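Local atomic coordinates of cypemycin cysteine dehydrogenase (decarboxylating) (Streptomyces sp, PDB entry 6JDD), a protein that catalyses the oxidative decarboxylation of the C-terminal cysteine of the cypemycin precursor peptide, a flavin-dependent step towards the aminovinyl-cysteine group of this linaridin. Residues G8-H14 with A86-V92; I125-F129 with V168-L172. All coordinates share one frame. Numbering follows the deposited sequence.

Interaction 1: residues G8-H14 with A86-V92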
loop_
_atom_site.group_PDB
_atom_site.type_symbol
_atom_site.label_atom_id
_atom_site.label_comp_id
_atom_site.label_asym_id
_atom_site.label_seq_id
_atom_site.Cartn_x
_atom_site.Cartn_y
_atom_site.Cartn_z
ATOM N N GLY A 8 19.774 27.003 -34.948
ATOM C CA GLY A 8 18.306 26.857 -34.942
ATOM C C GLY A 8 17.647 27.546 -33.753
ATOM O O GLY A 8 18.383 28.083 -32.886
ATOM N N ALA A 9 16.305 27.465 -33.701
ATOM C CA ALA A 9 15.403 28.089 -32.696
ATOM C C ALA A 9 15.118 27.141 -31.511
ATOM O O ALA A 9 15.060 27.626 -30.377
ATOM C CB ALA A 9 14.118 28.523 -33.376
ATOM N N GLU A 10 15.047 25.844 -31.775
ATOM C CA GLU A 10 14.694 24.882 -30.713
ATOM C C GLU A 10 15.459 23.577 -30.910
ATOM O O GLU A 10 15.648 23.204 -32.049
ATOM C CB GLU A 10 13.202 24.612 -30.887
ATOM C CG GLU A 10 12.541 23.843 -29.773
ATOM C CD GLU A 10 11.042 24.031 -29.800
ATOM O OE1 GLU A 10 10.617 25.082 -30.223
ATOM O OE2 GLU A 10 10.323 23.138 -29.397
ATOM N N LEU A 11 15.983 22.992 -29.835
ATOM C CA LEU A 11 16.518 21.618 -29.925
ATOM C C LEU A 11 15.943 20.752 -28.803
ATOM O O LEU A 11 15.203 21.234 -28.016
ATOM C CB LEU A 11 18.045 21.666 -29.923
ATOM C CG LEU A 11 18.703 22.376 -28.759
ATOM C CD1 LEU A 11 18.687 21.509 -27.516
ATOM C CD2 LEU A 11 20.124 22.719 -29.153
ATOM N N HIS A 12 16.243 19.470 -28.838
ATOM C CA HIS A 12 15.796 18.454 -27.873
ATOM C C HIS A 12 17.014 17.732 -27.331
ATOM O O HIS A 12 17.882 17.364 -28.136
ATOM C CB HIS A 12 14.883 17.437 -28.535
ATOM C CG HIS A 12 14.369 16.458 -27.544
ATOM N ND1 HIS A 12 13.109 16.545 -27.025
ATOM C CD2 HIS A 12 14.957 15.409 -26.948
ATOM C CE1 HIS A 12 12.939 15.569 -26.164
ATOM N NE2 HIS A 12 14.053 14.885 -26.074
ATOM N N VAL A 13 17.054 17.563 -26.016
ATOM C CA VAL A 13 18.132 16.830 -25.315
ATOM C C VAL A 13 17.499 15.579 -24.727
ATOM O O VAL A 13 16.528 15.682 -24.018
ATOM C CB VAL A 13 18.857 17.677 -24.259
ATOM C CG1 VAL A 13 19.880 16.840 -23.550
ATOM C CG2 VAL A 13 19.536 18.898 -24.859
ATOM N N HIS A 14 18.033 14.424 -25.088
ATOM C CA HIS A 14 17.613 13.111 -24.556
ATOM C C HIS A 14 18.701 12.611 -23.619
ATOM O O HIS A 14 19.855 12.431 -24.071
ATOM C CB HIS A 14 17.321 12.143 -25.697
ATOM C CG HIS A 14 16.874 10.805 -25.225
ATOM N ND1 HIS A 14 15.779 10.650 -24.394
ATOM C CD2 HIS A 14 17.390 9.575 -25.416
ATOM C CE1 HIS A 14 15.639 9.369 -24.112
ATOM N NE2 HIS A 14 16.632 8.690 -24.702
ATOM N N ALA A 86 9.125 22.035 -31.951
ATOM C CA ALA A 86 9.798 22.465 -33.198
ATOM C C ALA A 86 11.312 22.267 -33.097
ATOM O O ALA A 86 12.031 23.071 -33.719
ATOM C CB ALA A 86 9.479 23.896 -33.491
ATOM N N SER A 87 11.786 21.248 -32.371
ATOM C CA SER A 87 13.239 20.905 -32.293
ATOM C C SER A 87 13.803 20.681 -33.706
ATOM O O SER A 87 13.159 19.964 -34.517
ATOM C CB SER A 87 13.539 19.702 -31.439
ATOM O OG SER A 87 12.975 19.841 -30.169
ATOM N N GLU A 88 14.973 21.263 -33.954
ATOM C CA GLU A 88 15.686 21.184 -35.246
ATOM C C GLU A 88 16.904 20.265 -35.131
ATOM O O GLU A 88 17.537 19.956 -36.154
ATOM C CB GLU A 88 16.119 22.588 -35.668
ATOM C CG GLU A 88 14.928 23.462 -36.034
ATOM C CD GLU A 88 15.315 24.886 -36.368
ATOM O OE1 GLU A 88 16.179 25.011 -37.241
ATOM O OE2 GLU A 88 14.788 25.843 -35.728
ATOM N N CYS A 89 17.275 19.865 -33.928
ATOM C CA CYS A 89 18.242 18.757 -33.775
ATOM C C CYS A 89 17.943 17.996 -32.483
ATOM O O CYS A 89 17.107 18.439 -31.704
ATOM C CB CYS A 89 19.659 19.293 -33.869
ATOM S SG CYS A 89 20.200 20.122 -32.357
ATOM N N PHE A 90 18.580 16.849 -32.321
ATOM C CA PHE A 90 18.375 15.914 -31.191
ATOM C C PHE A 90 19.742 15.494 -30.675
ATOM O O PHE A 90 20.533 14.992 -31.448
ATOM C CB PHE A 90 17.569 14.699 -31.633
ATOM C CG PHE A 90 16.157 15.022 -32.009
ATOM C CD1 PHE A 90 15.858 15.563 -33.241
ATOM C CD2 PHE A 90 15.134 14.828 -31.104
ATOM C CE1 PHE A 90 14.552 15.874 -33.576
ATOM C CE2 PHE A 90 13.824 15.118 -31.451
ATOM C CZ PHE A 90 13.536 15.645 -32.684
ATOM N N LEU A 91 20.020 15.800 -29.419
ATOM C CA LEU A 91 21.324 15.487 -28.793
ATOM C C LEU A 91 21.046 14.423 -27.741
ATOM O O LEU A 91 20.257 14.687 -26.858
ATOM C CB LEU A 91 21.966 16.738 -28.178
ATOM C CG LEU A 91 21.924 17.994 -29.046
ATOM C CD1 LEU A 91 22.390 19.217 -28.264
ATOM C CD2 LEU A 91 22.773 17.827 -30.304
ATOM N N VAL A 92 21.671 13.263 -27.859
ATOM C CA VAL A 92 21.631 12.214 -26.811
ATOM C C VAL A 92 22.831 12.436 -25.883
ATOM O O VAL A 92 23.948 12.160 -26.263
ATOM C CB VAL A 92 21.580 10.816 -27.442
ATOM C CG1 VAL A 92 21.324 9.744 -26.397
ATOM C CG2 VAL A 92 20.514 10.747 -28.530
#
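Two strands that lie far apart in sequence can be joined by backbone bonds while their side chains sort onto two faces, and G8-H14 with A86-V92 illustrates this well. Three parallel bridges, from His-12 and Phe-90 to His-14 and Val-92, set the register: Leu-91 donates from N to His-12 O (2.9 Å) and accepts at O from His-14 N (2.9 Å). His-12, His-14, Phe-90 and Val-92 point to one face, where the t rotamers of the histidines and the m rotamer of Phe-90 place the rings. There His-12 CB touches Phe-90 CD2 at 3.7 Å, but the rings of these two are slid apart, their centroids 5.7 Å away from each other, and barely overlap. The imidazoles of His-12 and His-14 bond outside the pair: His-12 to Ser-84 and Ser-43, His-14 to Ser-43. On the other face Leu-11, in the uncommon p,p conformation, brings CB to 3.6 Å from Cys-89 SG and CD2 to 4.3 Å from Leu-91 CD1, against helix 172-185.

Before the bridges begin, two glutamate side chains each accept from a backbone N of the opposite segment. Extended Glu-10 (t,t) takes a hydrogen bond at OE2 from Ala-86 N (3.0 Å) and another from Asn-41. Glu-88 (m,t) reaches back so that its OE2 receives Ala-9 N (3.0 Å), while its OE1 forms a salt bridge with Arg-183. Gly-8 fits here because a CB would lie 2.9 Å from Glu-88 OE1. With strand 39-44 bonded along the other edge of strand 10-15, the pair forms the centre of a 3-2-1-4-5-6 parallel sheet, the strand order of a Rossmann-like α/β fold.

Interaction 2: residues I125-F129 with V168-L172. With FAD (flavin-adenine dinucleotide), chain B.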
loop_
_atom_site.group_PDB
_atom_site.type_symbol
_atom_site.label_atom_id
_atom_site.label_comp_id
_atom_site.label_asym_id
_atom_site.label_seq_id
_atom_site.Cartn_x
_atom_site.Cartn_y
_atom_site.Cartn_z
ATOM N N ILE A 125 25.113 12.056 -30.992
ATOM C CA ILE A 125 25.219 11.063 -29.899
ATOM C C ILE A 125 26.481 11.371 -29.110
ATOM O O ILE A 125 27.609 11.169 -29.637
ATOM C CB ILE A 125 25.210 9.627 -30.435
ATOM C CG1 ILE A 125 23.967 9.387 -31.280
ATOM C CG2 ILE A 125 25.319 8.643 -29.277
ATOM C CD1 ILE A 125 23.874 8.014 -31.871
ATOM N N ALA A 126 26.265 11.818 -27.886
ATOM C CA ALA A 126 27.336 12.116 -26.938
ATOM C C ALA A 126 27.505 10.876 -26.069
ATOM O O ALA A 126 27.102 10.878 -24.911
ATOM C CB ALA A 126 26.996 13.352 -26.180
ATOM N N ASP A 127 28.126 9.858 -26.662
ATOM C CA ASP A 127 28.304 8.525 -26.051
ATOM C C ASP A 127 29.183 8.651 -24.795
ATOM O O ASP A 127 30.204 9.343 -24.816
ATOM C CB ASP A 127 28.928 7.551 -27.047
ATOM C CG ASP A 127 30.193 8.132 -27.645
ATOM O OD1 ASP A 127 30.073 9.157 -28.374
ATOM O OD2 ASP A 127 31.296 7.594 -27.325
ATOM N N THR A 128 28.788 7.897 -23.774
ATOM C CA THR A 128 29.556 7.598 -22.540
ATOM C C THR A 128 29.530 6.081 -22.361
ATOM O O THR A 128 28.731 5.637 -21.564
ATOM C CB THR A 128 28.976 8.359 -21.328
ATOM O OG1 THR A 128 27.585 8.078 -21.156
ATOM C CG2 THR A 128 29.108 9.857 -21.461
ATOM N N PHE A 129 30.348 5.322 -23.104
ATOM C CA PHE A 129 30.429 3.833 -23.009
ATOM C C PHE A 129 31.484 3.467 -21.978
ATOM O O PHE A 129 32.587 3.939 -22.035
ATOM C CB PHE A 129 30.793 3.188 -24.349
ATOM C CG PHE A 129 29.785 3.357 -25.463
ATOM C CD1 PHE A 129 28.695 4.192 -25.345
ATOM C CD2 PHE A 129 29.945 2.681 -26.656
ATOM C CE1 PHE A 129 27.778 4.320 -26.377
ATOM C CE2 PHE A 129 29.017 2.794 -27.681
ATOM C CZ PHE A 129 27.937 3.613 -27.548
ATOM N N VAL A 168 35.952 9.708 -24.788
ATOM C CA VAL A 168 34.486 9.856 -24.538
ATOM C C VAL A 168 33.927 11.104 -25.262
ATOM O O VAL A 168 34.676 12.109 -25.502
ATOM C CB VAL A 168 34.181 9.828 -23.022
ATOM C CG1 VAL A 168 32.697 10.099 -22.687
ATOM C CG2 VAL A 168 34.699 8.531 -22.399
ATOM N N GLY A 169 32.629 11.028 -25.580
ATOM C CA GLY A 169 31.882 11.992 -26.401
ATOM C C GLY A 169 30.920 12.858 -25.609
ATOM O O GLY A 169 30.075 13.478 -26.250
ATOM N N PHE A 170 31.093 12.974 -24.288
ATOM C CA PHE A 170 30.286 13.872 -23.407
ATOM C C PHE A 170 30.665 15.339 -23.632
ATOM O O PHE A 170 31.338 15.948 -22.799
ATOM C CB PHE A 170 30.423 13.513 -21.924
ATOM C CG PHE A 170 29.347 14.143 -21.086
ATOM C CD1 PHE A 170 28.007 13.906 -21.377
ATOM C CD2 PHE A 170 29.670 14.984 -20.030
ATOM C CE1 PHE A 170 27.012 14.480 -20.612
ATOM C CE2 PHE A 170 28.673 15.553 -19.261
ATOM C CZ PHE A 170 27.350 15.309 -19.568
ATOM N N ASN A 171 30.213 15.894 -24.745
ATOM C CA ASN A 171 30.768 17.149 -25.293
ATOM C C ASN A 171 29.616 17.941 -25.903
ATOM O O ASN A 171 29.393 17.789 -27.123
ATOM C CB ASN A 171 31.854 16.812 -26.311
ATOM C CG ASN A 171 32.436 18.040 -26.976
ATOM O OD1 ASN A 171 31.984 19.156 -26.726
ATOM N ND2 ASN A 171 33.424 17.841 -27.831
ATOM N N LEU A 172 28.937 18.777 -25.117
ATOM C CA LEU A 172 27.790 19.564 -25.650
ATOM C C LEU A 172 28.258 20.624 -26.654
ATOM O O LEU A 172 27.668 20.768 -27.726
ATOM C CB LEU A 172 26.995 20.190 -24.503
ATOM C CG LEU A 172 25.759 20.981 -24.920
ATOM C CD1 LEU A 172 24.807 20.137 -25.715
ATOM C CD2 LEU A 172 25.036 21.517 -23.716
HETATM P PA FAD B . 16.234 3.076 -20.037
HETATM O O1A FAD B . 14.969 3.612 -20.622
HETATM O O2A FAD B . 16.487 3.289 -18.582
HETATM O O5B FAD B . 16.355 1.512 -20.374
HETATM C C5B FAD B . 15.820 0.555 -19.425
HETATM C C4B FAD B . 15.509 -0.737 -20.141
HETATM O O4B FAD B . 14.160 -1.153 -19.806
HETATM C C3B FAD B . 15.558 -0.684 -21.674
HETATM O O3B FAD B . 16.062 -1.899 -22.216
HETATM C C2B FAD B . 14.089 -0.469 -22.047
HETATM O O2B FAD B . 13.783 -0.921 -23.348
HETATM C C1B FAD B . 13.394 -1.306 -20.980
HETATM N N9A FAD B . 12.031 -0.878 -20.693
HETATM C C8A FAD B . 11.134 -0.301 -21.558
HETATM N N7A FAD B . 9.984 -0.031 -20.985
HETATM C C5A FAD B . 10.136 -0.456 -19.670
HETATM C C6A FAD B . 9.273 -0.445 -18.558
HETATM N N6A FAD B . 8.030 0.028 -18.590
HETATM N N1A FAD B . 9.751 -0.949 -17.396
HETATM C C2A FAD B . 11.003 -1.425 -17.369
HETATM N N3A FAD B . 11.902 -1.486 -18.348
HETATM C C4A FAD B . 11.397 -0.979 -19.484
HETATM N N1 FAD B . 25.963 2.657 -19.012
HETATM C C2 FAD B . 26.656 3.245 -20.013
HETATM O O2 FAD B . 26.471 2.921 -21.188
HETATM N N3 FAD B . 27.582 4.213 -19.778
HETATM C C4 FAD B . 27.868 4.650 -18.508
HETATM O O4 FAD B . 28.708 5.523 -18.341
HETATM C C4X FAD B . 27.166 4.062 -17.438
HETATM N N5 FAD B . 27.427 4.467 -16.221
HETATM C C5X FAD B . 26.731 3.880 -15.198
HETATM C C6 FAD B . 26.996 4.303 -13.883
HETATM C C7 FAD B . 26.337 3.758 -12.807
HETATM C C7M FAD B . 26.647 4.235 -11.412
HETATM C C8 FAD B . 25.367 2.748 -13.024
HETATM C C8M FAD B . 24.631 2.136 -11.861
HETATM C C9 FAD B . 25.097 2.325 -14.310
HETATM C C9A FAD B . 25.766 2.877 -15.415
HETATM N N10 FAD B . 25.518 2.472 -16.726
HETATM C C10 FAD B . 26.205 3.046 -17.779
HETATM C "C1'" FAD B . 24.516 1.424 -16.992
HETATM C "C2'" FAD B . 23.196 2.004 -17.464
HETATM O "O2'" FAD B . 22.600 2.759 -16.414
HETATM C "C3'" FAD B . 22.235 0.896 -17.900
HETATM O "O3'" FAD B . 22.731 0.281 -19.085
HETATM C "C4'" FAD B . 20.806 1.384 -18.149
HETATM O "O4'" FAD B . 19.982 0.280 -18.527
HETATM C "C5'" FAD B . 20.737 2.449 -19.219
HETATM O "O5'" FAD B . 19.347 2.730 -19.535
HETATM P P FAD B . 18.993 3.988 -20.465
HETATM O O1P FAD B . 19.848 3.928 -21.687
HETATM O O2P FAD B . 19.024 5.220 -19.622
HETATM O O3P FAD B . 17.474 3.664 -20.867
#
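A loop leading into a helix meets the end of a strand through one hydrogen bond and close packing where the segments I125-F129 and V168-L172 come together. Hydrogen bonding between them is limited to one backbone link, Gly-169 N to Asp-127 O at 3.1 Å. One residue on, the carbonyl of Thr-128 serves the cofactor instead: Thr-128 O accepts from FAD N3 at 2.6 Å, so Thr-128 meets flavin N3 through its backbone. The side chains send their polar ends elsewhere, Asp-127 to Arg-154 in a salt bridge and Thr-128 to Ser-18.

Van der Waals contact does the rest. Ala-126 points across the gap, its CB only 3.1 Å from Gly-169 O, and Thr-128 CG2 rests 3.8 Å from Val-168 CG1 and 3.9 Å from Phe-170 CB. Space is so tight at Gly-169 that a CB would fall 2.5 Å from Asp-127 OD1.

Turns and caps then redirect the chain. Phe-170 is the centre of an inverse gamma turn, and Asn-171 follows as the N-cap, its OD1 accepting from Gly-174 N, so that helix 172-185 starts at Leu-172, the last residue of the segment.

Strand 123-127 lies between strands 90-95 and 149-151: Ala-126 bonds through its backbone to Val-92 and Ala-95, and Ile-125 to Glu-150 and Ala-152. Facing away from V168-L172, Ile-125 meets helix 97-104, whereas Phe-170 stacks on Phe-93 of strand 90-95, and Leu-172 opens helix 172-185 against Leu-91 of that same strand.

Interactions 1 and 2 lie on neighbouring strands, 90-95 and 123-127, of one parallel sheet. Their centres are 16 Å apart, on opposite sides of the chain's centre, yet the two strands join them: Val-92 O lies 2.8 Å from Ala-126 N, a probable hydrogen bond, and Leu-91 CD1 packs 3.6 Å from Leu-172 CD1 at the start of the final helix. FAD lies beyond the C-terminal ends of these strands. Interaction 2 binds it directly through Thr-128, whereas interaction 1 only approaches, the His-14 side chain being about 6 Å from the cofactor between nearest atoms. Ala-108 of a second subunit also hydrogen-bonds the FAD, so the pocket spans subunits.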